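Local coordinates for adhesion and penetration protein autotransporter (Haemophilus influenzae, PDB 3SYJ) that promotes adherence to and invasion of host cells, self-associates in bacterial aggregation, and is probably a serine protease, at residues Glu261-Glu264 with Arg265-Thr269; Ile329-Pro332 with Arg333-Asn336; Ile356-Ala360 with Gly361-Phe365; His385-Glu388 with Asn389-Val392. One frame throughout, in Å; residues are numbered along the deposited sequence.

Contact 1 of 4, residues Glu261-Glu264 with Arg265-Thr269; sequences EIFE and RDLHT
Arg265 folds back along the last turn of helix 256-266 and meets Glu261 and Ile262. Its CB lies 3.3 Å from Ile262 O and almost as near Glu261 O. CG stands anti to the backbone N (chi1 -177°), and the chain bends at chi3, which carries the guanidinium back toward the preceding turn. NE and CZ each pass 4.1 Å from Glu261 O, which sits over one face of the guanidinium, toward its rim. NH1 touches CD1 of Ile262 at 3.3 Å. NH2 meets a water in the guanidinium plane. That water accepts from Arg265 NH2 at 2.7 Å and donates to Glu261 OE1 at 2.7 Å. The two charged groups are therefore joined through water and do not touch directly.

Phe263 O takes two bonds, from Leu267 N in the carbonyl plane and from Asp266 N well above it. Within this turn the Arg265 amide gives weak bonds to Glu261 O and Ile262 O. Beside this backbone, CD2 of Leu267 packs on CE2 of the Phe263 ring at 3.9 Å. Asp266 OD2 is hydrogen-bonded to Tyr67 OH. The chemistry implies a water-mediated attraction between Glu261 and Arg265, probably softened by the intervening water, and a separate apolar contact between Phe263 and Leu267.

Contact 2 of 4, residues Ile329-Pro332 with Arg333-Asn336; sequences IYSP and RLNN
Ser331 faces Leu334 across the first turn of the short helix 332-335. The serine hydroxyl stands anti to its own nitrogen (chi1 -174°), beside the carbonyl carbon, and this brings it over the start of the helix. There OG accepts a weak bond from Leu334 N at 3.4 Å. The same oxygen lies against the leucine side chain, 3.4 Å from Leu334 CG, with CB and CD1 close by. OG is also hydrogen-bonded to Leu313 O, so the hydroxyl joins the helix start to a neighbouring segment.

Asn335 comes round on the carbonyl side of Ser331. Its N binds Ser331 O at 2.8 Å, nearly straight at the hydrogen (165°), and its CB rests 3.3 Å from that oxygen. The amide end turns elsewhere, where OD1 accepts from Arg120 NH1. Arg333 extends away from the turn, and its NE is bound to Leu311 O. Within 329-332, the Tyr330 ring has Pro332 N over one face, toward the rim.

Ser331 thus holds the N-cap position, with a weak capping bond, and is followed by proline in the first turn. The motif starts a single-turn helix directly after strand 329-330, next to strand 96-100.

Contact 3 of 4, residues Ile356-Ala360 with Gly361-Phe365; sequences INQGA and GGLYF
Gln358 and Gly361 close a type II' beta turn, which leads from strand 356-357 into strand 363-366 of the beta-helix. Gly361 N donates to Gln358 O at 3.0 Å, from well above the carbonyl plane. Gly359 has a positive phi (63°), a conformation that favours glycine. An Asx turn overlaps its start: Asn357 OD1 accepts from Gly359 N at 3.0 Å.

The tight part lies along the glutamine chain. Its CB is 3.4 Å from Gly361 O, and CG and CD follow over the same oxygen. Beyond CG the Gln358 chain is extended, and this takes the amide past Gly361 to Gly362 and Leu363. The backbone of Gly361 lies close against the glutamine chain.

The other side of the turn is looser. Ala360 points its methyl away from 361-365, and its CB touches just the next backbone nitrogen. All the touching residues are buried, so neither side is a solvent face.

Trp379 NE1 donates to Gln358 OE1, and Gln358 NE2 also bonds to Glu338 O. Within the contact NE2 makes a weak bond to Gly362 O at 3.0 Å, while OE1 lies 3.6 Å from both CG and CD2 of Leu363.

Contact 4 of 4, residues His385-Glu388 with Asn389-Val392; sequences HVSE and NSTV
The chain reverses through a type II beta turn from Ser387 to Ser390, with Asn389 at positive phi (69°) and Ser390 N donating to Ser387 O at 3.1 Å. The placing of that oxygen is less certain than the rest.

Val386 points toward the returning strand. Its CG1 stands anti to the backbone N (chi1 -177°) and rests 3.4 Å from Ser390 O, with Ser390 CB also in contact. The other branch, CG2, turns to Val392. The two valines cross at a slant, and Val392 CG2 is 3.9 Å from both CG1 and CG2 of Val386. This methyl contact is apolar, while CG1 of Val386 also meets the carbonyl oxygen of Ser390.

The serines meet nearer the corner. Ser390 OG lies 3.5 Å from Ser387 CB. Neither hydroxyl bonds to the other. Ser387 OG binds Phe365 O, and Ser390 OG accepts from Gly367 N, so both tie the turn to the preceding coil.

At the exposed corner Glu388 and Asn389 run side by side. The carboxylate and amide planes are 23° apart, and Asn389 OD1 lies 3.8 Å from Glu388 CG, a contact with the aliphatic part of the chain.

The turn joins strand 384-386 to strand 391-394, which belong to different faces of the beta-helix. Strand 384-386 lies between the parallel strands 363-366 and 403-407. Strand 391-394 lies between 369-373 and 411-414.

The four contacts follow one another along the chain, from the end of helix 256-266 into the first coils of the beta-helix. Contacts 1 and 2 have centres about 15 Å apart and just touch, between Asp266 and Asn335. Contact 1 meets contact 3 where Leu267 CD2 lies 4.1 Å from Tyr364 CE1. Contacts 2 and 3 share a probable hydrogen bond, Ala360 N to Leu334 O at 2.9 Å. Contacts 3 and 4 sit on neighbouring parallel strands, 363-366 and 384-386, where the rings of Tyr364 and His385 stack. Contacts 2 and 4 remain about 16 Å apart at their nearest atoms. All four lie away from Ser218, the active-site serine inferred by similarity.

Contact 1 of 4, residues Glu261-Glu264 with Arg265-Thr269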
# COMPACT_ATOMS: atom_id res chain seq x y z
N GLU A 261 39.49 -24.38 59.96
CA GLU A 261 40.00 -25.57 60.63
C GLU A 261 39.06 -26.76 60.47
O GLU A 261 39.50 -27.89 60.30
CB GLU A 261 40.26 -25.30 62.11
CG GLU A 261 41.42 -24.36 62.36
CD GLU A 261 41.56 -23.99 63.82
OE1 GLU A 261 40.92 -24.67 64.66
OE2 GLU A 261 42.30 -23.04 64.13
N ILE A 262 37.75 -26.51 60.52
CA ILE A 262 36.76 -27.56 60.35
C ILE A 262 36.83 -28.08 58.92
O ILE A 262 36.82 -29.28 58.68
CB ILE A 262 35.33 -27.05 60.61
CG1 ILE A 262 35.18 -26.49 62.02
CG2 ILE A 262 34.30 -28.15 60.33
CD1 ILE A 262 35.73 -27.39 63.10
N PHE A 263 36.90 -27.16 57.98
CA PHE A 263 36.84 -27.51 56.57
C PHE A 263 38.03 -28.37 56.17
O PHE A 263 37.85 -29.40 55.52
CB PHE A 263 36.78 -26.25 55.71
CG PHE A 263 36.41 -26.51 54.28
CD1 PHE A 263 35.09 -26.66 53.90
CD2 PHE A 263 37.39 -26.59 53.30
CE1 PHE A 263 34.75 -26.89 52.58
CE2 PHE A 263 37.06 -26.82 51.98
CZ PHE A 263 35.73 -26.96 51.62
N GLU A 264 39.23 -27.95 56.54
CA GLU A 264 40.46 -28.65 56.18
C GLU A 264 40.54 -30.03 56.83
O GLU A 264 41.23 -30.92 56.34
CB GLU A 264 41.69 -27.81 56.52
CG GLU A 264 41.92 -26.66 55.55
CD GLU A 264 42.80 -25.55 56.11
OE1 GLU A 264 43.10 -25.58 57.33
OE2 GLU A 264 43.20 -24.66 55.33
N ARG A 265 39.84 -30.18 57.94
CA ARG A 265 39.74 -31.47 58.62
C ARG A 265 38.95 -32.48 57.78
O ARG A 265 39.21 -33.69 57.83
CB ARG A 265 39.08 -31.27 59.98
CG ARG A 265 38.95 -32.50 60.85
CD ARG A 265 38.37 -32.12 62.21
NE ARG A 265 39.12 -31.03 62.83
CZ ARG A 265 38.61 -30.12 63.66
NH1 ARG A 265 37.32 -30.16 63.99
NH2 ARG A 265 39.38 -29.17 64.17
N ASP A 266 38.00 -31.99 56.99
CA ASP A 266 37.14 -32.86 56.19
C ASP A 266 37.60 -32.97 54.74
O ASP A 266 37.20 -33.88 54.02
CB ASP A 266 35.69 -32.35 56.23
CG ASP A 266 35.10 -32.39 57.63
OD1 ASP A 266 35.28 -33.42 58.33
OD2 ASP A 266 34.44 -31.39 58.03
N LEU A 267 38.43 -32.04 54.30
CA LEU A 267 38.93 -32.04 52.93
C LEU A 267 40.43 -31.78 52.93
O LEU A 267 40.87 -30.63 52.92
CB LEU A 267 38.21 -30.97 52.09
CG LEU A 267 38.65 -30.73 50.64
CD1 LEU A 267 39.12 -32.02 49.97
CD2 LEU A 267 37.55 -30.05 49.81
N HIS A 268 41.20 -32.87 52.95
CA HIS A 268 42.65 -32.79 53.09
C HIS A 268 43.40 -33.66 52.08
O HIS A 268 44.63 -33.64 52.01
CB HIS A 268 43.05 -33.19 54.52
CG HIS A 268 42.61 -34.56 54.90
ND1 HIS A 268 41.30 -34.86 55.23
CD2 HIS A 268 43.30 -35.73 55.01
CE1 HIS A 268 41.21 -36.15 55.52
NE2 HIS A 268 42.40 -36.70 55.40
N THR A 269 42.66 -34.42 51.28
CA THR A 269 43.28 -35.30 50.30
C THR A 269 43.14 -34.72 48.89
O THR A 269 42.04 -34.69 48.34
CB THR A 269 42.68 -36.73 50.35
OG1 THR A 269 42.97 -37.33 51.62
CG2 THR A 269 43.26 -37.60 49.26
O HOH W 1 39.51 -26.82 65.50

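Contact 2 of 4, residues Ile329-Pro332 with Arg333-Asn336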
# COMPACT_ATOMS: atom_id res chain seq x y z
N ILE A 329 22.62 -34.24 68.46
CA ILE A 329 22.71 -35.36 67.59
C ILE A 329 23.64 -35.14 66.41
O ILE A 329 23.56 -34.15 65.75
CB ILE A 329 21.35 -35.77 67.14
CG1 ILE A 329 20.64 -36.45 68.30
CG2 ILE A 329 21.46 -36.64 65.97
CD1 ILE A 329 19.20 -36.35 68.24
N TYR A 330 24.52 -36.09 66.15
CA TYR A 330 25.28 -36.11 64.90
C TYR A 330 25.35 -37.50 64.29
O TYR A 330 24.73 -38.41 64.79
CB TYR A 330 26.65 -35.48 65.08
CG TYR A 330 27.69 -36.38 65.60
CD1 TYR A 330 28.86 -36.59 64.91
CD2 TYR A 330 27.53 -37.03 66.79
CE1 TYR A 330 29.80 -37.41 65.40
CE2 TYR A 330 28.46 -37.84 67.26
CZ TYR A 330 29.60 -38.03 66.58
OH TYR A 330 30.53 -38.83 67.08
N SER A 331 26.06 -37.66 63.17
CA SER A 331 26.10 -38.94 62.48
C SER A 331 27.54 -39.42 62.31
O SER A 331 28.19 -39.11 61.32
CB SER A 331 25.43 -38.81 61.11
OG SER A 331 25.33 -40.08 60.48
N PRO A 332 28.03 -40.19 63.29
CA PRO A 332 29.42 -40.67 63.23
C PRO A 332 29.65 -41.50 61.97
O PRO A 332 30.75 -41.49 61.42
CB PRO A 332 29.53 -41.57 64.47
CG PRO A 332 28.37 -41.23 65.33
CD PRO A 332 27.29 -40.75 64.42
N ARG A 333 28.62 -42.20 61.53
CA ARG A 333 28.68 -43.06 60.35
C ARG A 333 28.89 -42.28 59.06
O ARG A 333 29.71 -42.66 58.22
CB ARG A 333 27.40 -43.90 60.25
CG ARG A 333 27.24 -44.65 58.93
CD ARG A 333 25.93 -45.43 58.92
NE ARG A 333 25.89 -46.41 60.00
CZ ARG A 333 24.86 -47.20 60.27
NH1 ARG A 333 23.75 -47.13 59.54
NH2 ARG A 333 24.92 -48.06 61.28
N LEU A 334 28.14 -41.20 58.88
CA LEU A 334 28.24 -40.40 57.67
C LEU A 334 29.41 -39.43 57.74
O LEU A 334 30.11 -39.22 56.75
CB LEU A 334 26.93 -39.65 57.40
CG LEU A 334 25.70 -40.52 57.17
CD1 LEU A 334 24.45 -39.67 56.99
CD2 LEU A 334 25.88 -41.42 55.96
N ASN A 335 29.64 -38.85 58.91
CA ASN A 335 30.69 -37.85 59.06
C ASN A 335 32.07 -38.45 58.88
O ASN A 335 33.06 -37.71 58.73
CB ASN A 335 30.63 -37.14 60.41
CG ASN A 335 31.74 -36.10 60.57
OD1 ASN A 335 31.79 -35.12 59.82
ND2 ASN A 335 32.63 -36.33 61.51
N ASN A 336 32.15 -39.77 58.93
CA ASN A 336 33.44 -40.45 58.79
C ASN A 336 34.07 -40.23 57.42
O ASN A 336 35.30 -40.20 57.28
CB ASN A 336 33.32 -41.95 59.09
CG ASN A 336 34.67 -42.59 59.37
OD1 ASN A 336 35.15 -43.42 58.59
ND2 ASN A 336 35.30 -42.20 60.48

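Contact 3 of 4, residues Ile356-Ala360 with Gly361-Phe365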
# COMPACT_ATOMS: atom_id res chain seq x y z
N ILE A 356 31.31 -47.37 46.20
CA ILE A 356 31.81 -46.36 47.13
C ILE A 356 30.68 -45.61 47.80
O ILE A 356 29.81 -45.02 47.14
CB ILE A 356 32.74 -45.36 46.43
CG1 ILE A 356 34.01 -46.07 45.95
CG2 ILE A 356 33.08 -44.21 47.37
CD1 ILE A 356 34.93 -46.48 47.08
N ASN A 357 30.67 -45.61 49.12
CA ASN A 357 29.84 -44.77 49.95
C ASN A 357 30.70 -43.86 50.79
O ASN A 357 31.24 -44.24 51.80
CB ASN A 357 28.91 -45.61 50.81
CG ASN A 357 27.90 -44.79 51.57
OD1 ASN A 357 27.92 -43.59 51.58
ND2 ASN A 357 26.99 -45.46 52.17
N GLN A 358 30.82 -42.65 50.31
CA GLN A 358 31.60 -41.61 50.90
C GLN A 358 30.95 -40.96 52.14
O GLN A 358 31.56 -40.20 52.82
CB GLN A 358 31.89 -40.59 49.81
CG GLN A 358 33.32 -40.23 49.65
CD GLN A 358 33.60 -39.30 48.49
OE1 GLN A 358 32.96 -39.36 47.49
NE2 GLN A 358 34.55 -38.48 48.65
N GLY A 359 29.72 -41.30 52.41
CA GLY A 359 28.99 -40.68 53.47
C GLY A 359 28.80 -39.20 53.25
O GLY A 359 28.18 -38.82 52.30
N ALA A 360 29.36 -38.38 54.12
CA ALA A 360 29.22 -36.93 53.97
C ALA A 360 30.36 -36.32 53.15
O ALA A 360 30.37 -35.12 52.87
CB ALA A 360 29.13 -36.26 55.33
N GLY A 361 31.32 -37.16 52.78
CA GLY A 361 32.39 -36.72 51.91
C GLY A 361 31.85 -36.52 50.50
O GLY A 361 30.98 -37.28 50.06
N GLY A 362 32.36 -35.50 49.81
CA GLY A 362 31.95 -35.22 48.45
C GLY A 362 33.11 -35.25 47.48
O GLY A 362 34.23 -35.61 47.86
N LEU A 363 32.85 -34.87 46.23
CA LEU A 363 33.88 -34.87 45.19
C LEU A 363 34.03 -33.51 44.50
O LEU A 363 33.06 -32.93 44.02
CB LEU A 363 33.56 -35.92 44.13
CG LEU A 363 33.47 -37.39 44.51
CD1 LEU A 363 32.73 -38.13 43.41
CD2 LEU A 363 34.87 -37.97 44.71
N TYR A 364 35.26 -33.02 44.44
CA TYR A 364 35.58 -31.83 43.66
C TYR A 364 36.44 -32.22 42.47
O TYR A 364 37.41 -32.97 42.62
CB TYR A 364 36.34 -30.81 44.52
CG TYR A 364 35.47 -30.07 45.51
CD1 TYR A 364 34.97 -30.71 46.64
CD2 TYR A 364 35.14 -28.73 45.32
CE1 TYR A 364 34.17 -30.04 47.55
CE2 TYR A 364 34.35 -28.06 46.23
CZ TYR A 364 33.86 -28.71 47.34
OH TYR A 364 33.07 -28.04 48.24
N PHE A 365 36.07 -31.74 41.29
CA PHE A 365 36.88 -31.99 40.10
C PHE A 365 37.37 -30.68 39.49
O PHE A 365 36.57 -29.79 39.19
CB PHE A 365 36.11 -32.82 39.07
CG PHE A 365 35.84 -34.25 39.50
CD1 PHE A 365 36.80 -35.24 39.33
CD2 PHE A 365 34.63 -34.60 40.09
CE1 PHE A 365 36.56 -36.55 39.72
CE2 PHE A 365 34.38 -35.91 40.49
CZ PHE A 365 35.35 -36.89 40.30

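Contact 4 of 4, residues His385-Glu388 with Asn389-Val392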
# COMPACT_ATOMS: atom_id res chain seq x y z
N HIS A 385 31.25 -31.47 42.69
CA HIS A 385 31.54 -30.10 42.29
C HIS A 385 32.50 -30.10 41.10
O HIS A 385 33.64 -30.55 41.22
CB HIS A 385 32.11 -29.30 43.46
CG HIS A 385 32.38 -27.86 43.14
ND1 HIS A 385 33.42 -27.46 42.33
CD2 HIS A 385 31.75 -26.73 43.54
CE1 HIS A 385 33.42 -26.14 42.23
NE2 HIS A 385 32.41 -25.67 42.96
N VAL A 386 32.04 -29.61 39.96
CA VAL A 386 32.86 -29.55 38.77
C VAL A 386 33.20 -28.10 38.45
O VAL A 386 32.31 -27.26 38.30
CB VAL A 386 32.13 -30.18 37.55
CG1 VAL A 386 33.03 -30.16 36.33
CG2 VAL A 386 31.67 -31.60 37.87
N SER A 387 34.50 -27.83 38.33
CA SER A 387 35.03 -26.49 38.10
C SER A 387 34.54 -25.89 36.80
O SER A 387 34.14 -26.61 35.88
CB SER A 387 36.56 -26.52 38.01
OG SER A 387 37.14 -27.07 39.18
N GLU A 388 34.63 -24.56 36.71
CA GLU A 388 34.34 -23.86 35.47
C GLU A 388 35.22 -24.40 34.35
O GLU A 388 36.41 -24.62 34.54
CB GLU A 388 34.57 -22.36 35.63
CG GLU A 388 33.97 -21.55 34.50
CD GLU A 388 34.08 -20.05 34.71
OE1 GLU A 388 34.70 -19.62 35.72
OE2 GLU A 388 33.55 -19.30 33.87
N ASN A 389 34.62 -24.60 33.17
CA ASN A 389 35.37 -25.05 32.00
C ASN A 389 35.86 -26.50 32.09
O ASN A 389 36.63 -26.94 31.24
CB ASN A 389 36.54 -24.11 31.72
CG ASN A 389 36.10 -22.69 31.44
OD1 ASN A 389 36.72 -21.74 31.90
ND2 ASN A 389 35.02 -22.54 30.68
N SER A 390 35.44 -27.23 33.11
CA SER A 390 35.84 -28.61 33.26
C SER A 390 34.69 -29.52 32.88
O SER A 390 33.54 -29.18 33.11
CB SER A 390 36.27 -28.89 34.69
OG SER A 390 37.39 -28.09 35.04
N THR A 391 35.00 -30.67 32.29
CA THR A 391 33.98 -31.65 31.99
C THR A 391 34.33 -32.97 32.66
O THR A 391 35.45 -33.47 32.55
CB THR A 391 33.79 -31.87 30.46
OG1 THR A 391 33.37 -30.65 29.84
CG2 THR A 391 32.73 -32.94 30.21
N VAL A 392 33.36 -33.53 33.37
CA VAL A 392 33.56 -34.81 34.03
C VAL A 392 32.61 -35.82 33.41
O VAL A 392 31.40 -35.73 33.60
CB VAL A 392 33.34 -34.73 35.56
CG1 VAL A 392 33.38 -36.12 36.17
CG2 VAL A 392 34.40 -33.85 36.19